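Local coordinates for WGR domain-containing protein (PDB 2RA8), which is of unknown function but carries an N-terminal WGR domain and leucine-rich repeats, and may bind other macromolecules, at residues 98-103 with 136-141; 129-134 with 169-174; 222-227 with 243-248; 271-276 with 304-309. All blocks are in the same frame, centred on the assembly; numbering follows the deposited sequence.

Contact 1: residues 98-103 with 136-141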
loop_
_atom_site.group_PDB
_atom_site.type_symbol
_atom_site.label_atom_id
_atom_site.label_comp_id
_atom_site.label_asym_id
_atom_site.label_seq_id
_atom_site.Cartn_x
_atom_site.Cartn_y
_atom_site.Cartn_z
ATOM N N ASP A 98 -13.853 26.013 -2.590
ATOM C CA ASP A 98 -15.053 26.342 -1.831
ATOM C C ASP A 98 -15.235 25.361 -0.699
ATOM O O ASP A 98 -15.746 25.727 0.362
ATOM C CB ASP A 98 -16.299 26.329 -2.727
ATOM C CG ASP A 98 -16.338 27.505 -3.687
ATOM O OD1 ASP A 98 -15.966 28.627 -3.274
ATOM O OD2 ASP A 98 -16.756 27.313 -4.848
ATOM N N LYS A 99 -14.825 24.108 -0.913
ATOM C CA LYS A 99 -14.930 23.086 0.131
ATOM C C LYS A 99 -14.022 23.443 1.276
ATOM O O LYS A 99 -14.371 23.260 2.440
ATOM C CB LYS A 99 -14.523 21.697 -0.387
ATOM C CG LYS A 99 -15.627 20.941 -1.107
ATOM C CD LYS A 99 -15.684 19.471 -0.669
ATOM C CE LYS A 99 -14.488 18.667 -1.151
ATOM N NZ LYS A 99 -14.600 17.233 -0.747
ATOM N N ILE A 100 -12.841 23.955 0.948
ATOM C CA ILE A 100 -11.869 24.342 1.962
ATOM C C ILE A 100 -12.306 25.603 2.669
ATOM O O ILE A 100 -12.436 25.618 3.894
ATOM C CB ILE A 100 -10.479 24.567 1.332
ATOM C CG1 ILE A 100 -10.066 23.322 0.541
ATOM C CG2 ILE A 100 -9.456 24.879 2.419
ATOM C CD1 ILE A 100 -8.821 23.503 -0.294
ATOM N N LEU A 101 -12.541 26.666 1.901
ATOM C CA LEU A 101 -12.968 27.950 2.462
ATOM C C LEU A 101 -14.244 27.848 3.275
ATOM O O LEU A 101 -14.505 28.692 4.133
ATOM C CB LEU A 101 -13.165 28.982 1.344
ATOM C CG LEU A 101 -11.932 29.492 0.577
ATOM C CD1 LEU A 101 -12.389 30.299 -0.626
ATOM C CD2 LEU A 101 -11.041 30.350 1.485
ATOM N N LYS A 102 -15.042 26.812 3.012
ATOM C CA LYS A 102 -16.298 26.595 3.729
ATOM C C LYS A 102 -16.161 25.925 5.082
ATOM O O LYS A 102 -16.811 26.328 6.048
ATOM C CB LYS A 102 -17.264 25.756 2.868
ATOM C CG LYS A 102 -18.471 25.196 3.635
ATOM C CD LYS A 102 -18.195 23.806 4.211
ATOM C CE LYS A 102 -19.000 23.535 5.486
ATOM N NZ LYS A 102 -20.479 23.606 5.311
ATOM N N ASP A 103 -15.325 24.893 5.154
ATOM C CA ASP A 103 -15.124 24.134 6.387
ATOM C C ASP A 103 -14.954 24.978 7.626
ATOM O O ASP A 103 -14.047 25.816 7.706
ATOM C CB ASP A 103 -13.915 23.219 6.245
ATOM C CG ASP A 103 -13.963 22.042 7.200
ATOM O OD1 ASP A 103 -14.743 22.098 8.178
ATOM O OD2 ASP A 103 -13.216 21.066 6.973
ATOM N N GLU A 136 -5.679 35.415 5.318
ATOM C CA GLU A 136 -6.111 35.414 6.715
ATOM C C GLU A 136 -6.615 34.072 7.207
ATOM O O GLU A 136 -6.412 33.727 8.367
ATOM C CB GLU A 136 -7.194 36.487 6.968
ATOM C CG GLU A 136 -8.593 36.118 6.489
ATOM C CD GLU A 136 -8.753 36.218 4.984
ATOM O OE1 GLU A 136 -9.773 35.717 4.463
ATOM O OE2 GLU A 136 -7.865 36.807 4.325
ATOM N N LYS A 137 -7.268 33.304 6.339
ATOM C CA LYS A 137 -7.791 31.996 6.739
ATOM C C LYS A 137 -6.764 30.889 6.771
ATOM O O LYS A 137 -7.011 29.840 7.364
ATOM C CB LYS A 137 -8.913 31.544 5.807
ATOM C CG LYS A 137 -10.184 32.358 5.878
ATOM C CD LYS A 137 -11.318 31.631 5.158
ATOM C CE LYS A 137 -12.603 32.451 5.200
ATOM N NZ LYS A 137 -13.726 31.778 4.491
ATOM N N PHE A 138 -5.615 31.102 6.136
ATOM C CA PHE A 138 -4.571 30.079 6.089
ATOM C C PHE A 138 -3.298 30.534 6.757
ATOM O O PHE A 138 -2.311 29.795 6.817
ATOM C CB PHE A 138 -4.250 29.694 4.629
ATOM C CG PHE A 138 -5.430 29.170 3.853
ATOM C CD1 PHE A 138 -6.324 30.044 3.238
ATOM C CD2 PHE A 138 -5.649 27.803 3.742
ATOM C CE1 PHE A 138 -7.419 29.556 2.524
ATOM C CE2 PHE A 138 -6.740 27.305 3.029
ATOM C CZ PHE A 138 -7.627 28.186 2.421
ATOM N N ALA A 139 -3.309 31.756 7.272
ATOM C CA ALA A 139 -2.127 32.299 7.923
ATOM C C ALA A 139 -1.684 31.491 9.116
ATOM O O ALA A 139 -0.522 31.579 9.525
ATOM C CB ALA A 139 -2.388 33.748 8.340
ATOM N N HIS A 140 -2.588 30.688 9.674
ATOM C CA HIS A 140 -2.269 29.891 10.858
ATOM C C HIS A 140 -1.624 28.525 10.660
ATOM O O HIS A 140 -1.038 27.973 11.590
ATOM C CB HIS A 140 -3.532 29.704 11.723
ATOM C CG HIS A 140 -4.534 28.742 11.155
ATOM N ND1 HIS A 140 -5.409 29.082 10.144
ATOM C CD2 HIS A 140 -4.815 27.457 11.480
ATOM C CE1 HIS A 140 -6.190 28.047 9.874
ATOM N NE2 HIS A 140 -5.850 27.048 10.672
ATOM N N PHE A 141 -1.721 27.968 9.461
ATOM C CA PHE A 141 -1.166 26.640 9.215
ATOM C C PHE A 141 0.326 26.458 9.445
ATOM O O PHE A 141 1.144 27.325 9.122
ATOM C CB PHE A 141 -1.546 26.190 7.806
ATOM C CG PHE A 141 -2.969 25.763 7.688
ATOM C CD1 PHE A 141 -3.373 24.525 8.167
ATOM C CD2 PHE A 141 -3.917 26.601 7.123
ATOM C CE1 PHE A 141 -4.695 24.130 8.080
ATOM C CE2 PHE A 141 -5.248 26.207 7.035
ATOM C CZ PHE A 141 -5.633 24.975 7.515
#
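K137 NZ gives a weak hydrogen bond to the backbone O of L101, at 3.2 Å. The acceptor lies in the last turn of helix 96-102, and D103 is the first residue to leave helical geometry. The lysine chain is extended beyond CG, with chi3 at -179°, and this carries the ammonium group across to the helix end. On the way its CD passes CD2 of L101 at 3.9 Å, the two side chains crossing at about a right angle.

Beside this bond, toward the sheet, lies an apolar patch. The ring of F138 turns its far edge, not a face, to helix 96-102. CG2 of I100 meets CE2 at 3.7 Å, and CD2 of L101 meets CE1 at 3.9 Å. Both methyls lie near the ring plane and flank CZ. The I100 methyl is there because CG2 stands anti to the backbone N (chi1 -54°, measured to CG1). I100 also packs on I112 and I114 of strand 111-114. The contact so joins two successive helical connections on the outer side of the leucine-rich-repeat solenoid.

It mixes an apolar inner side with a polar outer one. F138 and I100 are buried, whereas K137 is partly exposed. The lysine charge near the carbonyl end of the helix is probably favourable to the helix dipole, but the bond is weak, and most of the touching atoms are apolar.

Contact 2: residues 129-134 with 169-174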
loop_
_atom_site.group_PDB
_atom_site.type_symbol
_atom_site.label_atom_id
_atom_site.label_comp_id
_atom_site.label_asym_id
_atom_site.label_seq_id
_atom_site.Cartn_x
_atom_site.Cartn_y
_atom_site.Cartn_z
ATOM N N ASP A 129 -4.396 30.569 -6.118
ATOM C CA ASP A 129 -5.020 31.890 -6.140
ATOM C C ASP A 129 -5.988 32.052 -4.999
ATOM O O ASP A 129 -5.994 33.086 -4.318
ATOM C CB ASP A 129 -5.762 32.112 -7.462
ATOM C CG ASP A 129 -4.818 32.366 -8.627
ATOM O OD1 ASP A 129 -3.772 31.684 -8.715
ATOM O OD2 ASP A 129 -5.126 33.243 -9.462
ATOM N N GLY A 130 -6.812 31.029 -4.784
ATOM C CA GLY A 130 -7.776 31.073 -3.701
ATOM C C GLY A 130 -7.106 31.302 -2.356
ATOM O O GLY A 130 -7.571 32.114 -1.557
ATOM N N ILE A 131 -6.009 30.595 -2.096
ATOM C CA ILE A 131 -5.305 30.757 -0.829
ATOM C C ILE A 131 -4.713 32.148 -0.719
ATOM O O ILE A 131 -4.884 32.823 0.294
ATOM C CB ILE A 131 -4.180 29.689 -0.669
ATOM C CG1 ILE A 131 -4.805 28.311 -0.404
ATOM C CG2 ILE A 131 -3.244 30.079 0.473
ATOM C CD1 ILE A 131 -3.807 27.140 -0.516
ATOM N N VAL A 132 -4.030 32.592 -1.771
ATOM C CA VAL A 132 -3.413 33.913 -1.779
ATOM C C VAL A 132 -4.424 35.009 -1.519
ATOM O O VAL A 132 -4.112 36.008 -0.863
ATOM C CB VAL A 132 -2.685 34.172 -3.133
ATOM C CG1 VAL A 132 -2.182 35.618 -3.217
ATOM C CG2 VAL A 132 -1.517 33.217 -3.270
ATOM N N GLU A 133 -5.647 34.821 -2.014
ATOM C CA GLU A 133 -6.704 35.816 -1.849
ATOM C C GLU A 133 -7.395 35.725 -0.517
ATOM O O GLU A 133 -8.236 36.562 -0.190
ATOM C CB GLU A 133 -7.745 35.686 -2.969
ATOM C CG GLU A 133 -7.222 36.036 -4.371
ATOM C CD GLU A 133 -8.215 35.669 -5.474
ATOM O OE1 GLU A 133 -9.367 36.157 -5.428
ATOM O OE2 GLU A 133 -7.850 34.892 -6.386
ATOM N N ASN A 134 -7.044 34.708 0.262
ATOM C CA ASN A 134 -7.632 34.511 1.587
ATOM C C ASN A 134 -6.556 34.170 2.588
ATOM O O ASN A 134 -6.718 33.263 3.408
ATOM C CB ASN A 134 -8.675 33.387 1.544
ATOM C CG ASN A 134 -9.880 33.745 0.701
ATOM O OD1 ASN A 134 -10.713 34.559 1.099
ATOM N ND2 ASN A 134 -9.973 33.144 -0.481
ATOM N N ASP A 169 4.020 32.353 0.839
ATOM C CA ASP A 169 4.084 33.690 1.438
ATOM C C ASP A 169 2.865 33.976 2.290
ATOM O O ASP A 169 2.948 34.737 3.251
ATOM C CB ASP A 169 4.208 34.783 0.362
ATOM C CG ASP A 169 5.530 34.718 -0.402
ATOM O OD1 ASP A 169 6.471 34.036 0.063
ATOM O OD2 ASP A 169 5.625 35.363 -1.469
ATOM N N ALA A 170 1.731 33.374 1.934
ATOM C CA ALA A 170 0.478 33.542 2.680
ATOM C C ALA A 170 0.415 32.655 3.934
ATOM O O ALA A 170 -0.520 32.750 4.730
ATOM C CB ALA A 170 -0.726 33.238 1.761
HETATM N N MSE A 171 1.414 31.797 4.120
HETATM C CA MSE A 171 1.461 30.918 5.282
HETATM C C MSE A 171 2.780 31.097 5.969
HETATM O O MSE A 171 3.653 30.238 5.905
HETATM C CB MSE A 171 1.289 29.461 4.839
HETATM C CG MSE A 171 -0.049 29.226 4.185
HETATM SE SE MSE A 171 -0.405 27.316 3.877
HETATM C CE MSE A 171 -1.427 27.456 2.266
ATOM N N PRO A 172 2.955 32.233 6.655
ATOM C CA PRO A 172 4.220 32.502 7.346
ATOM C C PRO A 172 4.553 31.621 8.529
ATOM O O PRO A 172 5.695 31.606 8.983
ATOM C CB PRO A 172 4.098 33.980 7.723
ATOM C CG PRO A 172 2.615 34.153 7.953
ATOM C CD PRO A 172 2.000 33.348 6.814
ATOM N N LEU A 173 3.569 30.876 9.029
ATOM C CA LEU A 173 3.790 29.998 10.178
ATOM C C LEU A 173 4.132 28.566 9.808
ATOM O O LEU A 173 4.392 27.739 10.685
ATOM C CB LEU A 173 2.560 30.024 11.103
ATOM C CG LEU A 173 2.599 30.905 12.374
ATOM C CD1 LEU A 173 3.364 32.193 12.129
ATOM C CD2 LEU A 173 1.165 31.194 12.830
ATOM N N LEU A 174 4.154 28.268 8.512
ATOM C CA LEU A 174 4.488 26.920 8.041
ATOM C C LEU A 174 5.881 26.508 8.436
ATOM O O LEU A 174 6.828 27.286 8.284
ATOM C CB LEU A 174 4.415 26.837 6.515
ATOM C CG LEU A 174 3.071 26.631 5.829
ATOM C CD1 LEU A 174 3.309 26.420 4.337
ATOM C CD2 LEU A 174 2.360 25.426 6.433
#
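The end of helix 125-132 lies against the turn that follows helix 165-169, and the backbones come nearest at V132 and A170, with CA atoms 5.9 Å apart. This is packing on the helical side of the leucine-rich-repeat solenoid. After A170 the chain makes a type I turn from M171 to L174 and then enters strand 176-180 of the parallel sheet.

The helix end has its own polar closure. N134 ND2 bonds back to the O of G130 at 2.8 Å, with an N-H...O angle of 150°. The donor is tilted 22° from the carbonyl plane.

The contact between the segments is apolar. I131 points at the turn and carries most of it. A170 offers only its CB, which lies 4.2 Å from I131 CG2 and also faces the backbone of V132. Around them, I131 touches M97, F138, W146 and V167, so it is enclosed by several elements of the fold.

M171, a selenomethionine, crosses I131 at about a right angle. Its chi3, -147°, departs from fully extended, and the end of the chain comes nearer to the isoleucine than its CB direction alone would suggest. There the M171 CE methyl sits 3.7 Å from both CG2 and CD1 of I131.

Contact 3: residues 222-227 with 243-248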
loop_
_atom_site.group_PDB
_atom_site.type_symbol
_atom_site.label_atom_id
_atom_site.label_comp_id
_atom_site.label_asym_id
_atom_site.label_seq_id
_atom_site.Cartn_x
_atom_site.Cartn_y
_atom_site.Cartn_z
ATOM N N GLU A 222 15.758 21.791 8.977
ATOM C CA GLU A 222 16.320 20.641 9.689
ATOM C C GLU A 222 16.252 19.375 8.860
ATOM O O GLU A 222 17.013 18.431 9.079
ATOM C CB GLU A 222 15.578 20.425 11.009
ATOM C CG GLU A 222 15.615 21.647 11.932
ATOM C CD GLU A 222 15.061 21.356 13.311
ATOM O OE1 GLU A 222 13.996 20.706 13.401
ATOM O OE2 GLU A 222 15.686 21.784 14.303
ATOM N N LYS A 223 15.332 19.358 7.905
ATOM C CA LYS A 223 15.145 18.217 7.018
ATOM C C LYS A 223 14.903 18.647 5.586
ATOM O O LYS A 223 14.099 19.542 5.322
ATOM C CB LYS A 223 13.963 17.358 7.494
ATOM C CG LYS A 223 13.622 16.202 6.558
ATOM C CD LYS A 223 12.690 15.186 7.201
ATOM C CE LYS A 223 12.335 14.084 6.207
ATOM N NZ LYS A 223 11.586 12.966 6.840
ATOM N N LEU A 224 15.617 18.012 4.662
ATOM C CA LEU A 224 15.485 18.282 3.235
ATOM C C LEU A 224 15.547 16.983 2.504
ATOM O O LEU A 224 16.552 16.286 2.557
ATOM C CB LEU A 224 16.616 19.183 2.724
ATOM C CG LEU A 224 16.714 19.373 1.198
ATOM C CD1 LEU A 224 15.430 19.993 0.641
ATOM C CD2 LEU A 224 17.912 20.268 0.874
ATOM N N VAL A 225 14.461 16.641 1.831
ATOM C CA VAL A 225 14.390 15.412 1.062
ATOM C C VAL A 225 13.900 15.754 -0.316
ATOM O O VAL A 225 12.832 16.349 -0.479
ATOM C CB VAL A 225 13.435 14.392 1.706
ATOM C CG1 VAL A 225 13.223 13.203 0.766
ATOM C CG2 VAL A 225 14.030 13.892 3.017
ATOM N N LEU A 226 14.695 15.391 -1.317
ATOM C CA LEU A 226 14.357 15.662 -2.705
ATOM C C LEU A 226 14.414 14.410 -3.530
ATOM O O LEU A 226 15.421 13.697 -3.515
ATOM C CB LEU A 226 15.342 16.672 -3.314
ATOM C CG LEU A 226 15.477 18.062 -2.675
ATOM C CD1 LEU A 226 16.615 18.819 -3.354
ATOM C CD2 LEU A 226 14.162 18.832 -2.794
ATOM N N TYR A 227 13.331 14.121 -4.242
ATOM C CA TYR A 227 13.292 12.958 -5.133
ATOM C C TYR A 227 13.859 13.411 -6.473
ATOM O O TYR A 227 13.373 14.383 -7.062
ATOM C CB TYR A 227 11.842 12.465 -5.327
ATOM C CG TYR A 227 11.316 11.612 -4.193
ATOM C CD1 TYR A 227 11.312 12.084 -2.878
ATOM C CD2 TYR A 227 10.832 10.326 -4.436
ATOM C CE1 TYR A 227 10.848 11.291 -1.830
ATOM C CE2 TYR A 227 10.362 9.525 -3.403
ATOM C CZ TYR A 227 10.378 10.013 -2.107
ATOM O OH TYR A 227 9.952 9.210 -1.083
ATOM N N ARG A 243 24.993 19.137 -5.584
ATOM C CA ARG A 243 26.192 19.325 -4.788
ATOM C C ARG A 243 26.237 20.542 -3.884
ATOM O O ARG A 243 26.586 20.423 -2.714
ATOM C CB ARG A 243 27.438 19.283 -5.699
ATOM C CG ARG A 243 27.719 17.894 -6.302
ATOM C CD ARG A 243 29.048 17.847 -7.077
ATOM N NE ARG A 243 29.877 16.715 -6.658
ATOM C CZ ARG A 243 29.822 15.495 -7.185
ATOM N NH1 ARG A 243 28.977 15.230 -8.172
ATOM N NH2 ARG A 243 30.607 14.533 -6.719
ATOM N N PRO A 244 25.891 21.733 -4.394
ATOM C CA PRO A 244 25.936 22.911 -3.514
ATOM C C PRO A 244 25.049 22.837 -2.281
ATOM O O PRO A 244 25.247 23.594 -1.325
ATOM C CB PRO A 244 25.540 24.052 -4.444
ATOM C CG PRO A 244 26.084 23.601 -5.770
ATOM C CD PRO A 244 25.682 22.136 -5.795
ATOM N N LEU A 245 24.072 21.926 -2.294
ATOM C CA LEU A 245 23.158 21.740 -1.160
ATOM C C LEU A 245 23.866 21.154 0.036
ATOM O O LEU A 245 23.460 21.363 1.178
ATOM C CB LEU A 245 22.007 20.801 -1.541
ATOM C CG LEU A 245 21.003 21.291 -2.579
ATOM C CD1 LEU A 245 20.207 20.111 -3.123
ATOM C CD2 LEU A 245 20.075 22.310 -1.941
ATOM N N PHE A 246 24.928 20.403 -0.230
ATOM C CA PHE A 246 25.703 19.762 0.822
ATOM C C PHE A 246 26.665 20.760 1.453
ATOM O O PHE A 246 27.882 20.597 1.382
ATOM C CB PHE A 246 26.483 18.575 0.234
ATOM C CG PHE A 246 25.606 17.426 -0.226
ATOM C CD1 PHE A 246 25.592 16.224 0.480
ATOM C CD2 PHE A 246 24.828 17.537 -1.372
ATOM C CE1 PHE A 246 24.812 15.142 0.045
ATOM C CE2 PHE A 246 24.049 16.462 -1.813
ATOM C CZ PHE A 246 24.046 15.270 -1.104
ATOM N N SER A 247 26.119 21.792 2.088
ATOM C CA SER A 247 26.939 22.827 2.709
ATOM C C SER A 247 26.449 23.240 4.070
ATOM O O SER A 247 25.307 23.680 4.222
ATOM C CB SER A 247 26.982 24.056 1.795
ATOM O OG SER A 247 27.432 25.201 2.500
ATOM N N LYS A 248 27.305 23.114 5.078
ATOM C CA LYS A 248 26.914 23.498 6.425
ATOM C C LYS A 248 26.604 24.981 6.489
ATOM O O LYS A 248 25.736 25.412 7.251
ATOM C CB LYS A 248 28.013 23.144 7.440
ATOM C CG LYS A 248 29.318 23.909 7.287
ATOM C CD LYS A 248 30.273 23.542 8.422
ATOM C CE LYS A 248 31.500 24.441 8.447
ATOM N NZ LYS A 248 32.248 24.411 7.162
#
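L224 and L226 reach the same leucine, L245, by different torsions. In L224 CG is anti to the backbone N (chi1 171°). In L226 and L245 it is anti to the carbonyl carbon instead, with chi1 at -59° and -67°. L224 and L226 are two apart on strand 223-227, so both point from the same face of the sheet.

L245 meets them with its two branches, one for each. Its CD1 reaches CD1 of L226 at 3.8 Å, the two side chains coming tip to tip. Its CD2 lies 4.1 Å from CD2 of L224, and here the side chains cross at about a right angle. The contact is small and wholly apolar, and all three leucines are buried. I213 of helix 207-215 touches both L226 and L245, and L214 adds to the cover of L245.

L245 ends a short 3-10 segment, residues 243-245. F246 N bonds to the O of R243 at 3.0 Å, and F246 then forms the centre of an inverse gamma turn. The ring of F246 packs on L257 and I259 of strand 256-260, next in the sheet.

Alternate leucines of a parallel strand, turned inward onto a leucine of the connection that follows, fit the hydrophobic core of a leucine-rich-repeat domain.

Contact 4: residues 271-276 with 304-309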
loop_
_atom_site.group_PDB
_atom_site.type_symbol
_atom_site.label_atom_id
_atom_site.label_comp_id
_atom_site.label_asym_id
_atom_site.label_seq_id
_atom_site.Cartn_x
_atom_site.Cartn_y
_atom_site.Cartn_z
HETATM N N MSE A 271 28.787 12.406 -2.589
HETATM C CA MSE A 271 28.494 13.776 -2.178
HETATM C C MSE A 271 28.478 13.903 -0.686
HETATM O O MSE A 271 29.052 14.842 -0.126
HETATM C CB MSE A 271 27.146 14.219 -2.729
HETATM C CG MSE A 271 27.107 14.246 -4.233
HETATM SE SE MSE A 271 25.470 14.996 -4.912
HETATM C CE MSE A 271 25.767 14.646 -6.777
ATOM N N PHE A 272 27.812 12.958 -0.027
ATOM C CA PHE A 272 27.745 12.967 1.424
ATOM C C PHE A 272 29.128 12.899 2.018
ATOM O O PHE A 272 29.527 13.770 2.792
ATOM C CB PHE A 272 26.915 11.776 1.939
ATOM C CG PHE A 272 25.433 12.043 2.004
ATOM C CD1 PHE A 272 24.895 12.825 3.021
ATOM C CD2 PHE A 272 24.577 11.524 1.041
ATOM C CE1 PHE A 272 23.527 13.082 3.072
ATOM C CE2 PHE A 272 23.211 11.780 1.092
ATOM C CZ PHE A 272 22.693 12.558 2.108
ATOM N N LEU A 273 29.880 11.868 1.638
ATOM C CA LEU A 273 31.219 11.651 2.180
ATOM C C LEU A 273 32.191 12.783 2.019
ATOM O O LEU A 273 33.018 13.009 2.897
ATOM C CB LEU A 273 31.827 10.369 1.597
ATOM C CG LEU A 273 31.062 9.070 1.907
ATOM C CD1 LEU A 273 31.699 7.904 1.185
ATOM C CD2 LEU A 273 31.052 8.819 3.400
ATOM N N GLU A 274 32.094 13.518 0.917
ATOM C CA GLU A 274 33.013 14.624 0.663
ATOM C C GLU A 274 32.532 15.965 1.151
ATOM O O GLU A 274 33.253 16.956 1.043
ATOM C CB GLU A 274 33.286 14.736 -0.830
ATOM C CG GLU A 274 32.032 14.983 -1.645
ATOM C CD GLU A 274 32.290 14.990 -3.138
ATOM O OE1 GLU A 274 33.116 14.176 -3.607
ATOM O OE2 GLU A 274 31.652 15.797 -3.844
ATOM N N SER A 275 31.321 16.009 1.700
ATOM C CA SER A 275 30.732 17.263 2.165
ATOM C C SER A 275 31.100 17.701 3.565
ATOM O O SER A 275 31.439 16.884 4.427
ATOM C CB SER A 275 29.205 17.174 2.058
ATOM O OG SER A 275 28.584 18.369 2.502
ATOM N N ASP A 276 31.023 19.007 3.803
ATOM C CA ASP A 276 31.332 19.540 5.118
ATOM C C ASP A 276 30.089 19.537 5.975
ATOM O O ASP A 276 30.149 19.829 7.165
ATOM C CB ASP A 276 31.905 20.961 5.000
ATOM C CG ASP A 276 30.867 21.985 4.579
ATOM O OD1 ASP A 276 29.793 21.594 4.075
ATOM O OD2 ASP A 276 31.138 23.192 4.748
ATOM N N ASP A 304 34.673 5.936 9.423
ATOM C CA ASP A 304 35.104 7.064 10.245
ATOM C C ASP A 304 34.261 8.304 10.047
ATOM O O ASP A 304 33.944 9.007 11.007
ATOM C CB ASP A 304 36.579 7.394 9.956
ATOM C CG ASP A 304 36.818 7.810 8.510
ATOM O OD1 ASP A 304 36.285 7.140 7.595
ATOM O OD2 ASP A 304 37.552 8.800 8.287
ATOM N N LYS A 305 33.887 8.578 8.801
ATOM C CA LYS A 305 33.083 9.756 8.489
ATOM C C LYS A 305 31.616 9.645 8.803
ATOM O O LYS A 305 30.936 10.664 8.922
ATOM C CB LYS A 305 33.204 10.111 7.007
ATOM C CG LYS A 305 34.572 10.573 6.571
ATOM C CD LYS A 305 34.550 10.947 5.107
ATOM C CE LYS A 305 35.887 11.497 4.655
ATOM N NZ LYS A 305 35.836 11.918 3.226
ATOM N N ILE A 306 31.107 8.425 8.945
ATOM C CA ILE A 306 29.683 8.251 9.200
ATOM C C ILE A 306 29.264 7.644 10.517
ATOM O O ILE A 306 28.077 7.656 10.851
ATOM C CB ILE A 306 29.034 7.423 8.067
ATOM C CG1 ILE A 306 29.606 6.001 8.052
ATOM C CG2 ILE A 306 29.276 8.107 6.739
ATOM C CD1 ILE A 306 28.894 5.063 7.095
ATOM N N LYS A 307 30.221 7.132 11.286
ATOM C CA LYS A 307 29.915 6.482 12.559
ATOM C C LYS A 307 29.184 7.320 13.572
ATOM O O LYS A 307 28.794 6.823 14.626
ATOM C CB LYS A 307 31.198 5.929 13.196
ATOM C CG LYS A 307 32.288 6.962 13.449
ATOM C CD LYS A 307 33.504 6.315 14.101
ATOM C CE LYS A 307 34.581 7.339 14.435
ATOM N NZ LYS A 307 35.752 6.696 15.094
ATOM N N HIS A 308 28.985 8.593 13.266
ATOM C CA HIS A 308 28.290 9.502 14.169
ATOM C C HIS A 308 26.823 9.614 13.816
ATOM O O HIS A 308 26.025 10.106 14.610
ATOM C CB HIS A 308 28.921 10.882 14.085
ATOM C CG HIS A 308 28.712 11.551 12.765
ATOM N ND1 HIS A 308 27.555 12.237 12.458
ATOM C CD2 HIS A 308 29.487 11.606 11.658
ATOM C CE1 HIS A 308 27.629 12.685 11.218
ATOM N NE2 HIS A 308 28.790 12.314 10.709
ATOM N N LEU A 309 26.464 9.173 12.616
ATOM C CA LEU A 309 25.075 9.236 12.168
ATOM C C LEU A 309 24.204 8.368 13.031
ATOM O O LEU A 309 24.675 7.399 13.628
ATOM C CB LEU A 309 24.952 8.777 10.707
ATOM C CG LEU A 309 25.618 9.646 9.634
ATOM C CD1 LEU A 309 25.453 8.999 8.265
ATOM C CD2 LEU A 309 24.988 11.034 9.638
#
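L273 lays its CD2 methyl against CG2 of I306 at 3.8 Å, the two side chains crossing obliquely. The torsions of I306 explain the pairing. CG1 takes the crowded position between the backbone N and the carbonyl carbon (chi1 65°), and CG2, set anti to the carbonyl carbon, is the branch that meets L273. L298 and L299 of helix 293-300 pack on L273 and I306 respectively, so the pair belongs to a larger apolar cluster.

K305 holds the backbone of the same leucine. Its chain runs extended beyond CG and brings NZ to the O of L273, a hydrogen bond of 3.0 Å. The approach is from above the carbonyl plane, 50° out of it, with a C=O...N angle of 130°. K305 CD also lies close to this oxygen, at 3.4 Å, so the straight end of the lysine chain passes alongside the carbonyl oxygen and NZ makes the bond. L273 is buried and K305 is partly exposed, which is consistent with the polar bond lying on the more exposed side.

I306 opens a type I turn closed by L309 N to I306 O at 2.8 Å. That turn feeds strand 311-313, and F272 and L309 both rest on M284 of strand 283-285. The contact joins neighbouring helical connections between parallel strands, as on the convex side of a leucine-rich-repeat solenoid.

In the fold
After the N-terminal WGR region the chain builds a ten-stranded parallel sheet, its strands in sequence order. Contact 1 closes a loop around strand 111-114 and helix 125-132. Contact 2 opens inside that loop and ends beyond it, so the two cross. They also touch, with F138 O against M171 CG and L101 CD2 against N134 ND2, and so join three successive helical connections. Contact 3 comes later and closes a short loop between strands 223-227 and 256-260. Contact 4 follows in series and closes a loop that holds strand 283-285 and helix 293-300, tying helix 265-274 to helix 303-306. K248 and D276 form a salt bridge between contacts 3 and 4. Contacts 1 and 4 have centres 43 Å apart.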